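Local coordinates for Serine/threonine-protein kinase Tel1 (Chaetomium thermophilum, PDB 6SKY) that probably acts as a DNA-damage sensor, transferring phosphate from ATP to serine or threonine residues of proteins such as histone H2A to activate checkpoint signalling, at residues A[1960-1963]-A[1964-1968]; A[1971-1974]-A[1975-1978]; A[1993-1996]-A[1997-2001]. All coordinates share one frame; numbering follows the deposited sequence.

Contact 1. Residues A[1960-1963]-A[1964-1968]; sequences GAQY and DSHLR
Tyr1963 and Leu1967, one turn apart on helix 1953-1968, make the main side-chain contact here. Leu1967 lays its CD1 methyl over one face of the phenol ring, displaced toward the rim and 4.0 Å from CD1 to the centroid of the Tyr1963 ring, a CH-pi contact; the ring atom nearest to this methyl is CZ of Tyr1963, 3.8 Å from Leu1967 CD1. The tyrosine adopts a first torsion that sets CG anti to the backbone N (chi1 -176°), which carries the ring alongside the next turn, where the leucine meets it. Beyond this pair, the ring also packs on Asp1977 and Leu1981 of helix 1974-1988.

Asp1964 N donates to Gly1960 O at 2.9 Å, while the carboxylate of the same residue folds back beside that carbonyl, with OD1 of Asp1964 3.1 Å from Gly1960 O. This is no hydrogen bond; the carboxylate is engaged elsewhere: OD1 accepts from Gly1992 N and OD2 from Ala1991 N, both of the second subunit. The helix start met there would probably stabilise the negative charge.

Gln1962 and His1966 run side by side and point the same way, amide and imidazole planes 47° apart, with OE1 of Gln1962 3.6 Å from CE1 of His1966. The imidazole probably bonds Asp1977 of helix 1974-1988 through ND1. Like Tyr1963 with Leu1967, this pair has the i to i+4 spacing of an alpha helix, here one of the FAT alpha-solenoid that faces helix 1974-1988 on one side and the second subunit on another.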
loop_
_atom_site.group_PDB
_atom_site.type_symbol
_atom_site.label_atom_id
_atom_site.label_comp_id
_atom_site.label_asym_id
_atom_site.label_seq_id
_atom_site.Cartn_x
_atom_site.Cartn_y
_atom_site.Cartn_z
ATOM N N GLY A 1960 -4.092 -11.076 17.103
ATOM C CA GLY A 1960 -2.905 -11.671 17.679
ATOM C C GLY A 1960 -2.369 -10.871 18.842
ATOM O O GLY A 1960 -1.921 -11.436 19.838
ATOM N N ALA A 1961 -2.415 -9.546 18.744
ATOM C CA ALA A 1961 -1.971 -8.726 19.867
ATOM C C ALA A 1961 -2.856 -8.941 21.090
ATOM O O ALA A 1961 -2.357 -9.151 22.201
ATOM C CB ALA A 1961 -1.944 -7.257 19.464
ATOM N N GLN A 1962 -4.177 -8.900 20.904
ATOM C CA GLN A 1962 -5.089 -9.174 22.013
ATOM C C GLN A 1962 -4.839 -10.549 22.611
ATOM O O GLN A 1962 -4.795 -10.712 23.833
ATOM C CB GLN A 1962 -6.535 -9.073 21.541
ATOM C CG GLN A 1962 -7.005 -7.685 21.250
ATOM C CD GLN A 1962 -7.234 -6.885 22.501
ATOM O OE1 GLN A 1962 -7.260 -7.431 23.601
ATOM N NE2 GLN A 1962 -7.400 -5.580 22.345
ATOM N N TYR A 1963 -4.681 -11.551 21.754
ATOM C CA TYR A 1963 -4.542 -12.929 22.194
ATOM C C TYR A 1963 -3.270 -13.132 22.997
ATOM O O TYR A 1963 -3.292 -13.788 24.040
ATOM C CB TYR A 1963 -4.572 -13.829 20.967
ATOM C CG TYR A 1963 -4.536 -15.304 21.223
ATOM C CD1 TYR A 1963 -3.728 -16.122 20.468
ATOM C CD2 TYR A 1963 -5.317 -15.882 22.197
ATOM C CE1 TYR A 1963 -3.693 -17.460 20.676
ATOM C CE2 TYR A 1963 -5.282 -17.225 22.413
ATOM C CZ TYR A 1963 -4.466 -18.007 21.649
ATOM O OH TYR A 1963 -4.422 -19.358 21.852
ATOM N N ASP A 1964 -2.148 -12.584 22.531
ATOM C CA ASP A 1964 -0.918 -12.657 23.312
ATOM C C ASP A 1964 -1.085 -11.971 24.652
ATOM O O ASP A 1964 -0.695 -12.506 25.691
ATOM C CB ASP A 1964 0.232 -12.015 22.553
ATOM C CG ASP A 1964 0.509 -12.680 21.245
ATOM O OD1 ASP A 1964 -0.100 -13.732 20.969
ATOM O OD2 ASP A 1964 1.340 -12.141 20.483
ATOM N N SER A 1965 -1.641 -10.763 24.647
ATOM C CA SER A 1965 -1.769 -10.030 25.895
ATOM C C SER A 1965 -2.681 -10.742 26.880
ATOM O O SER A 1965 -2.539 -10.563 28.092
ATOM C CB SER A 1965 -2.282 -8.628 25.617
ATOM O OG SER A 1965 -2.705 -8.025 26.811
ATOM N N HIS A 1966 -3.624 -11.542 26.388
ATOM C CA HIS A 1966 -4.520 -12.267 27.278
ATOM C C HIS A 1966 -3.961 -13.602 27.730
ATOM O O HIS A 1966 -4.276 -14.045 28.833
ATOM C CB HIS A 1966 -5.873 -12.485 26.609
ATOM C CG HIS A 1966 -6.752 -11.280 26.637
ATOM N ND1 HIS A 1966 -7.704 -11.030 25.676
ATOM C CD2 HIS A 1966 -6.824 -10.253 27.512
ATOM C CE1 HIS A 1966 -8.322 -9.899 25.955
ATOM N NE2 HIS A 1966 -7.806 -9.407 27.064
ATOM N N LEU A 1967 -3.145 -14.259 26.910
ATOM C CA LEU A 1967 -2.447 -15.448 27.381
ATOM C C LEU A 1967 -1.403 -15.095 28.425
ATOM O O LEU A 1967 -1.239 -15.813 29.413
ATOM C CB LEU A 1967 -1.777 -16.171 26.221
ATOM C CG LEU A 1967 -2.614 -16.889 25.184
ATOM C CD1 LEU A 1967 -1.694 -17.441 24.133
ATOM C CD2 LEU A 1967 -3.388 -17.989 25.838
ATOM N N ARG A 1968 -0.675 -14.000 28.220
ATOM C CA ARG A 1968 0.385 -13.642 29.152
ATOM C C ARG A 1968 -0.175 -13.241 30.508
ATOM O O ARG A 1968 0.378 -13.607 31.546
ATOM C CB ARG A 1968 1.232 -12.520 28.571
ATOM C CG ARG A 1968 2.160 -11.879 29.565
ATOM C CD ARG A 1968 3.117 -10.938 28.892
ATOM N NE ARG A 1968 2.426 -9.872 28.182
ATOM C CZ ARG A 1968 2.292 -9.812 26.863
ATOM N NH1 ARG A 1968 2.808 -10.760 26.097
ATOM N NH2 ARG A 1968 1.644 -8.802 26.311
#

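Contact 2. Residues A[1971-1974]-A[1975-1978]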
loop_
_atom_site.group_PDB
_atom_site.type_symbol
_atom_site.label_atom_id
_atom_site.label_comp_id
_atom_site.label_asym_id
_atom_site.label_seq_id
_atom_site.Cartn_x
_atom_site.Cartn_y
_atom_site.Cartn_z
ATOM N N ASP A 1971 -5.590 -14.085 31.393
ATOM C CA ASP A 1971 -6.948 -13.584 31.316
ATOM C C ASP A 1971 -7.863 -14.657 30.742
ATOM O O ASP A 1971 -7.432 -15.544 30.002
ATOM C CB ASP A 1971 -6.992 -12.321 30.460
ATOM C CG ASP A 1971 -8.248 -11.514 30.673
ATOM O OD1 ASP A 1971 -9.341 -12.108 30.738
ATOM O OD2 ASP A 1971 -8.145 -10.276 30.774
ATOM N N LEU A 1972 -9.139 -14.576 31.105
ATOM C CA LEU A 1972 -10.113 -15.557 30.655
ATOM C C LEU A 1972 -10.693 -15.238 29.288
ATOM O O LEU A 1972 -11.366 -16.092 28.708
ATOM C CB LEU A 1972 -11.248 -15.671 31.671
ATOM C CG LEU A 1972 -10.884 -16.287 33.018
ATOM C CD1 LEU A 1972 -12.074 -16.219 33.948
ATOM C CD2 LEU A 1972 -10.419 -17.724 32.837
ATOM N N GLN A 1973 -10.457 -14.039 28.764
ATOM C CA GLN A 1973 -10.960 -13.696 27.444
ATOM C C GLN A 1973 -10.180 -14.357 26.324
ATOM O O GLN A 1973 -10.670 -14.378 25.192
ATOM C CB GLN A 1973 -10.929 -12.189 27.240
ATOM C CG GLN A 1973 -11.654 -11.409 28.300
ATOM C CD GLN A 1973 -11.855 -9.966 27.904
ATOM O OE1 GLN A 1973 -12.520 -9.672 26.915
ATOM N NE2 GLN A 1973 -11.270 -9.056 28.670
ATOM N N SER A 1974 -8.991 -14.893 26.609
ATOM C CA SER A 1974 -8.172 -15.479 25.555
ATOM C C SER A 1974 -8.937 -16.545 24.792
ATOM O O SER A 1974 -8.798 -16.662 23.571
ATOM C CB SER A 1974 -6.886 -16.049 26.140
ATOM O OG SER A 1974 -7.120 -16.662 27.391
ATOM N N ARG A 1975 -9.771 -17.312 25.492
ATOM C CA ARG A 1975 -10.643 -18.278 24.836
ATOM C C ARG A 1975 -11.399 -17.633 23.686
ATOM O O ARG A 1975 -11.260 -18.033 22.524
ATOM C CB ARG A 1975 -11.611 -18.862 25.860
ATOM C CG ARG A 1975 -10.923 -19.336 27.118
ATOM C CD ARG A 1975 -11.852 -20.157 27.980
ATOM N NE ARG A 1975 -11.145 -20.767 29.099
ATOM C CZ ARG A 1975 -11.648 -21.732 29.859
ATOM N NH1 ARG A 1975 -12.862 -22.200 29.612
ATOM N NH2 ARG A 1975 -10.934 -22.232 30.859
ATOM N N GLN A 1976 -12.174 -16.594 23.995
ATOM C CA GLN A 1976 -12.878 -15.859 22.954
ATOM C C GLN A 1976 -11.915 -15.360 21.890
ATOM O O GLN A 1976 -12.191 -15.488 20.692
ATOM C CB GLN A 1976 -13.653 -14.706 23.575
ATOM C CG GLN A 1976 -14.640 -15.169 24.619
ATOM C CD GLN A 1976 -14.790 -14.186 25.754
ATOM O OE1 GLN A 1976 -14.900 -12.982 25.538
ATOM N NE2 GLN A 1976 -14.782 -14.695 26.979
ATOM N N ASP A 1977 -10.761 -14.831 22.304
ATOM C CA ASP A 1977 -9.756 -14.399 21.339
ATOM C C ASP A 1977 -9.438 -15.518 20.367
ATOM O O ASP A 1977 -9.515 -15.337 19.146
ATOM C CB ASP A 1977 -8.490 -13.941 22.058
ATOM C CG ASP A 1977 -8.659 -12.609 22.742
ATOM O OD1 ASP A 1977 -9.296 -11.717 22.153
ATOM O OD2 ASP A 1977 -8.157 -12.449 23.870
ATOM N N CYS A 1978 -9.134 -16.705 20.895
ATOM C CA CYS A 1978 -8.837 -17.838 20.034
ATOM C C CYS A 1978 -9.971 -18.064 19.051
ATOM O O CYS A 1978 -9.743 -18.183 17.843
ATOM C CB CYS A 1978 -8.587 -19.082 20.877
ATOM S SG CYS A 1978 -7.931 -20.483 19.976
#
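Gln1973 and Asp1977 are joined through the backbone, Asp1977 N donating to Gln1973 O at 2.9 Å. One residue on, Cys1978 N donates to Ser1974 O at 2.7 Å. Side chains of 1975-1978 fold back on this opening turn of helix 1974-1988. Asp1977 sets its CG beside its own backbone N (chi1 -73°), which brings OD2 to 3.5 Å from Ser1974 CA. Arg1975 brings CG to 3.6 Å from Leu1972 O before its extended chain runs outward.

What positions the turn lies just upstream. Gln1973 N donates to Asp1971 OD1 at 3.0 Å, approaching from above the carboxylate plane and closing an Asx turn that caps the helix start. Ser1974 OG donates to Asp1971 O at 2.9 Å, a second link to the same residue. With an alanine in place of Ser1974, Asp1971 O would probably lose this hydroxyl partner and the lead-in would be freer to shift. Farther out, Asp1977 is salt-bridged through OD1 to Arg1959 of helix 1953-1968, while its OD2 probably bonds His1966 of the same helix. The chemistry is that of a helix N terminus: a carboxylate and a hydroxyl organise the entry, and the paired acid in the first turn probably also gains from the helix dipole.

Contact 3. Residues A[1993-1996]-A[1997-2001]; sequences LSNS and LLQSQ
Leu1997, Leu1998 and Gln1999 turn their backbone N atoms back to the O atoms of Leu1993, Ser1994 and Asn1995, four residues earlier, in the regular alpha-helical pattern of the last turns of helix 1991-1999. This short helix belongs to the FAT alpha-solenoid and lies at the interface between the two subunits.

Ser1996 strengthens the pattern with its side chain. A first torsion of 78° sets OG between the backbone N and the carbonyl carbon, and from there OG donates to Leu1993 O at 2.8 Å. That oxygen is thus gripped twice, since Leu1997 N reaches it at 2.9 Å from the same face of the carbonyl plane. Next to this serine lies its counterpart, Ser1996 of the second subunit, which also packs on Leu1997.

Leu1997 and Leu1998 pack on the neighbouring helices. Leu1997, also at the subunit interface, meets Cys1978, Leu1981 and Leu1985 of helix 1974-1988, whereas Leu1998 lies against Ile1982 and Thr2014, its CG passing 3.2 Å from Ser1994 O. Asn1995 and Gln1999 meet only loosely, with 4.3 Å from ND2 of Asn1995 to NE2 of Gln1999.

After Gln1999 the pattern weakens: Ser2000 N to Ser1996 O is a weak bond at 3.5 Å. The side chain makes good the loss, for Ser2000 OG donates to Ser1996 O at 3.1 Å, nearly along the C=O axis with a C=O...donor angle of 161°.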
loop_
_atom_site.group_PDB
_atom_site.type_symbol
_atom_site.label_atom_id
_atom_site.label_comp_id
_atom_site.label_asym_id
_atom_site.label_seq_id
_atom_site.Cartn_x
_atom_site.Cartn_y
_atom_site.Cartn_z
ATOM N N LEU A 1993 -3.034 -23.311 9.863
ATOM C CA LEU A 1993 -2.929 -22.528 11.086
ATOM C C LEU A 1993 -4.198 -22.623 11.917
ATOM O O LEU A 1993 -4.135 -22.764 13.141
ATOM C CB LEU A 1993 -2.625 -21.071 10.756
ATOM C CG LEU A 1993 -1.175 -20.676 10.513
ATOM C CD1 LEU A 1993 -0.720 -21.108 9.138
ATOM C CD2 LEU A 1993 -1.030 -19.189 10.683
ATOM N N SER A 1994 -5.360 -22.544 11.276
ATOM C CA SER A 1994 -6.597 -22.687 12.026
ATOM C C SER A 1994 -6.769 -24.105 12.537
ATOM O O SER A 1994 -7.360 -24.307 13.598
ATOM C CB SER A 1994 -7.781 -22.273 11.167
ATOM O OG SER A 1994 -7.702 -22.874 9.898
ATOM N N ASN A 1995 -6.234 -25.094 11.828
ATOM C CA ASN A 1995 -6.253 -26.457 12.339
ATOM C C ASN A 1995 -5.441 -26.572 13.618
ATOM O O ASN A 1995 -5.889 -27.164 14.606
ATOM C CB ASN A 1995 -5.715 -27.411 11.284
ATOM C CG ASN A 1995 -5.917 -28.851 11.655
ATOM O OD1 ASN A 1995 -6.911 -29.204 12.275
ATOM N ND2 ASN A 1995 -4.973 -29.694 11.278
ATOM N N SER A 1996 -4.234 -26.010 13.620
ATOM C CA SER A 1996 -3.421 -26.050 14.829
ATOM C C SER A 1996 -4.055 -25.260 15.961
ATOM O O SER A 1996 -3.887 -25.614 17.127
ATOM C CB SER A 1996 -2.023 -25.525 14.538
ATOM O OG SER A 1996 -2.022 -24.120 14.484
ATOM N N LEU A 1997 -4.771 -24.183 15.646
ATOM C CA LEU A 1997 -5.445 -23.418 16.689
ATOM C C LEU A 1997 -6.670 -24.138 17.225
ATOM O O LEU A 1997 -7.081 -23.893 18.362
ATOM C CB LEU A 1997 -5.854 -22.052 16.161
ATOM C CG LEU A 1997 -5.014 -20.833 16.497
ATOM C CD1 LEU A 1997 -5.683 -19.624 15.922
ATOM C CD2 LEU A 1997 -4.878 -20.682 17.981
ATOM N N LEU A 1998 -7.290 -24.992 16.414
ATOM C CA LEU A 1998 -8.424 -25.777 16.881
ATOM C C LEU A 1998 -7.969 -26.941 17.739
ATOM O O LEU A 1998 -8.599 -27.244 18.754
ATOM C CB LEU A 1998 -9.238 -26.291 15.699
ATOM C CG LEU A 1998 -10.116 -25.308 14.939
ATOM C CD1 LEU A 1998 -10.489 -25.883 13.607
ATOM C CD2 LEU A 1998 -11.343 -25.015 15.736
ATOM N N GLN A 1999 -6.883 -27.609 17.348
ATOM C CA GLN A 1999 -6.396 -28.737 18.135
ATOM C C GLN A 1999 -5.952 -28.327 19.529
ATOM O O GLN A 1999 -5.853 -29.181 20.411
ATOM C CB GLN A 1999 -5.254 -29.428 17.411
ATOM C CG GLN A 1999 -5.721 -30.271 16.259
ATOM C CD GLN A 1999 -4.579 -30.908 15.510
ATOM O OE1 GLN A 1999 -3.454 -30.412 15.529
ATOM N NE2 GLN A 1999 -4.860 -32.018 14.845
ATOM N N SER A 2000 -5.681 -27.052 19.747
ATOM C CA SER A 2000 -5.418 -26.525 21.073
ATOM C C SER A 2000 -6.692 -26.229 21.841
ATOM O O SER A 2000 -6.618 -25.671 22.938
ATOM C CB SER A 2000 -4.575 -25.258 20.965
ATOM O OG SER A 2000 -3.430 -25.489 20.168
ATOM N N GLN A 2001 -7.844 -26.595 21.287
ATOM C CA GLN A 2001 -9.150 -26.282 21.853
ATOM C C GLN A 2001 -9.298 -24.794 22.137
ATOM O O GLN A 2001 -9.908 -24.065 21.358
ATOM C CB GLN A 2001 -9.392 -27.097 23.122
ATOM C CG GLN A 2001 -10.132 -28.414 22.888
ATOM C CD GLN A 2001 -9.358 -29.392 22.025
ATOM O OE1 GLN A 2001 -8.292 -29.865 22.410
ATOM N NE2 GLN A 2001 -9.897 -29.701 20.854
#

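Overall arrangement
From the N terminus onward the three contacts follow in series, neither nested nor crossed, and each lies on one unbroken stretch that encloses no long loop. Contact 1 ends helix 1953-1968, contact 2 opens helix 1974-1988 after a short connection, and contact 3 lies on helix 1991-1999. The centres of contacts 1 and 2 are about 8 Å apart, and His1966 O probably accepts from Asp1971 N across the bend. Leu1997 of contact 3 reaches both earlier contacts, its CD2 packing against Tyr1963 OH of contact 1. This part of the FAT solenoid meets the second subunit through contacts 1 and 3, whereas no other chain touches the segments of contact 2.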